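Local structure of hemin degrading factor (Pseudomonas aeruginosa, 4MF9) at residues 22-27 with 37-42. The protein binds heme and probably takes part in its intracellular trafficking and degradation, in the pathway by which the bacterium obtains iron from heme. Residues are numbered along the deposited sequence; the frame is centred on the assembly and turned at random.
Sequences RAWQDL and RDAAAL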
loop_
_atom_site.group_PDB
_atom_site.type_symbol
_atom_site.label_atom_id
_atom_site.label_comp_id
_atom_site.label_asym_id
_atom_site.label_seq_id
_atom_site.Cartn_x
_atom_site.Cartn_y
_atom_site.Cartn_z
ATOM N N ARG A 22 -15.777 -5.256 23.892
ATOM C CA ARG A 22 -16.220 -6.517 24.468
ATOM C C ARG A 22 -16.678 -7.517 23.435
ATOM O O ARG A 22 -16.367 -8.669 23.515
ATOM C CB ARG A 22 -17.282 -6.312 25.547
ATOM C CG ARG A 22 -17.894 -7.589 26.141
ATOM C CD ARG A 22 -16.889 -8.686 26.485
ATOM N NE ARG A 22 -17.494 -9.945 26.957
ATOM C CZ ARG A 22 -17.991 -10.163 28.173
ATOM N NH1 ARG A 22 -17.990 -9.221 29.087
ATOM N NH2 ARG A 22 -18.507 -11.336 28.482
ATOM N N ALA A 23 -17.413 -7.040 22.467
ATOM C CA ALA A 23 -17.912 -7.854 21.360
ATOM C C ALA A 23 -16.750 -8.411 20.545
ATOM O O ALA A 23 -16.781 -9.561 20.093
ATOM C CB ALA A 23 -18.824 -7.017 20.472
ATOM N N TRP A 24 -15.738 -7.589 20.346
ATOM C CA TRP A 24 -14.557 -7.994 19.639
ATOM C C TRP A 24 -13.745 -9.057 20.362
ATOM O O TRP A 24 -13.402 -10.040 19.780
ATOM C CB TRP A 24 -13.687 -6.790 19.365
ATOM C CG TRP A 24 -12.316 -7.122 18.758
ATOM C CD1 TRP A 24 -12.046 -8.008 17.800
ATOM C CD2 TRP A 24 -11.104 -6.517 19.087
ATOM N NE1 TRP A 24 -10.743 -7.990 17.481
ATOM C CE2 TRP A 24 -10.123 -7.086 18.275
ATOM C CE3 TRP A 24 -10.729 -5.578 20.041
ATOM C CZ2 TRP A 24 -8.803 -6.753 18.383
ATOM C CZ3 TRP A 24 -9.428 -5.226 20.126
ATOM C CH2 TRP A 24 -8.474 -5.816 19.318
ATOM N N GLN A 25 -13.521 -8.866 21.652
ATOM C CA GLN A 25 -12.814 -9.844 22.491
ATOM C C GLN A 25 -13.538 -11.187 22.552
ATOM O O GLN A 25 -12.907 -12.245 22.591
ATOM C CB GLN A 25 -12.622 -9.291 23.909
ATOM C CG GLN A 25 -11.809 -8.009 23.965
ATOM C CD GLN A 25 -10.399 -8.178 23.419
ATOM O OE1 GLN A 25 -9.654 -9.054 23.854
ATOM N NE2 GLN A 25 -10.027 -7.336 22.462
ATOM N N ASP A 26 -14.864 -11.136 22.577
ATOM C CA ASP A 26 -15.686 -12.341 22.518
ATOM C C ASP A 26 -15.480 -13.076 21.190
ATOM O O ASP A 26 -15.351 -14.309 21.149
ATOM C CB ASP A 26 -17.162 -11.966 22.690
ATOM C CG ASP A 26 -17.509 -11.592 24.121
ATOM O OD1 ASP A 26 -16.707 -11.916 25.031
ATOM O OD2 ASP A 26 -18.591 -10.991 24.337
ATOM N N LEU A 27 -15.447 -12.309 20.104
ATOM C CA LEU A 27 -15.209 -12.844 18.781
ATOM C C LEU A 27 -13.835 -13.426 18.661
ATOM O O LEU A 27 -13.689 -14.580 18.296
ATOM C CB LEU A 27 -15.281 -11.733 17.766
ATOM C CG LEU A 27 -15.973 -12.060 16.450
ATOM C CD1 LEU A 27 -15.495 -11.182 15.322
ATOM C CD2 LEU A 27 -15.885 -13.524 16.073
ATOM N N ARG A 37 -8.929 -6.231 11.102
ATOM C CA ARG A 37 -9.681 -5.876 9.941
ATOM C C ARG A 37 -10.809 -6.859 9.651
ATOM O O ARG A 37 -11.874 -6.466 9.358
ATOM C CB ARG A 37 -8.726 -5.707 8.770
ATOM C CG ARG A 37 -9.234 -6.031 7.421
ATOM C CD ARG A 37 -8.075 -6.314 6.503
ATOM N NE ARG A 37 -8.122 -5.400 5.397
ATOM C CZ ARG A 37 -8.854 -5.589 4.339
ATOM N NH1 ARG A 37 -9.592 -6.659 4.261
ATOM N NH2 ARG A 37 -8.854 -4.728 3.367
ATOM N N ASP A 38 -10.545 -8.147 9.753
ATOM C CA ASP A 38 -11.587 -9.135 9.567
ATOM C C ASP A 38 -12.671 -9.039 10.632
ATOM O O ASP A 38 -13.833 -9.002 10.306
ATOM C CB ASP A 38 -10.999 -10.527 9.654
ATOM C CG ASP A 38 -9.889 -10.769 8.672
ATOM O OD1 ASP A 38 -10.162 -10.989 7.532
ATOM O OD2 ASP A 38 -8.769 -10.738 9.058
ATOM N N ALA A 39 -12.245 -8.936 11.884
ATOM C CA ALA A 39 -13.187 -8.827 12.995
ATOM C C ALA A 39 -14.093 -7.608 12.863
ATOM O O ALA A 39 -15.302 -7.707 13.072
ATOM C CB ALA A 39 -12.446 -8.794 14.312
ATOM N N ALA A 40 -13.508 -6.461 12.519
ATOM C CA ALA A 40 -14.279 -5.239 12.335
ATOM C C ALA A 40 -15.421 -5.451 11.344
ATOM O O ALA A 40 -16.545 -5.006 11.579
ATOM C CB ALA A 40 -13.375 -4.093 11.874
ATOM N N ALA A 41 -15.127 -6.140 10.251
ATOM C CA ALA A 41 -16.135 -6.458 9.264
ATOM C C ALA A 41 -17.242 -7.341 9.811
ATOM O O ALA A 41 -18.405 -7.040 9.614
ATOM C CB ALA A 41 -15.499 -7.115 8.067
ATOM N N LEU A 42 -16.872 -8.373 10.536
ATOM C CA LEU A 42 -17.844 -9.247 11.198
ATOM C C LEU A 42 -18.676 -8.502 12.245
ATOM O O LEU A 42 -19.848 -8.824 12.455
ATOM C CB LEU A 42 -17.151 -10.448 11.850
ATOM C CG LEU A 42 -16.891 -11.707 11.018
ATOM C CD1 LEU A 42 -18.139 -12.105 10.239
ATOM C CD2 LEU A 42 -15.696 -11.538 10.090
#
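Trp24 of helix 17-30 meets Ala39 of helix 36-42, the Trp24 CA and Ala39 CA, 6.8 Å apart, being the nearest pair of the two segments. The axes of segments 22-27 and 37-42 pass at 10.3 Å with 115° between their directions. The indole is carried across by its first torsion, chi1 173°, which sets CG anti to the backbone N and beside the carbonyl carbon. It is the five-membered end of the ring that touches: Trp24 CD1 stands 3.6 Å and Trp24 NE1 3.7 Å from Ala39 CB; the approach is oblique. On one face of the indole, offset toward its rim, sits the Gln25 amide, with NE2 3.0 Å above the ring plane.

One turn further on, Leu27 points toward the partner helix and divides a single methyl between two residues. Leu27 CD1 lies 4.0 Å from Ala39 CB and 3.9 Å from Leu42 CB, and the two leucine side chains cross at about a right angle. The small Ala39 methyl is thus met by both Trp24 and Leu27, and no hydrogen bond joins the segments. The resulting interface is small and apolar, burying 141 Å² summed over both sides.

Helix 47-52 adds to the surroundings, its Leu50 touching both Trp24 and Ala40; Leu34, in the connection between the helices, packs on Leu27. The salt bridge from Arg37 to Glu86 ties helix 36-42 to the turn between strands 78-84 and 88-93, so this N-terminal helical corner, remote from the heme pocket, is linked to the strand-rich part of the fold.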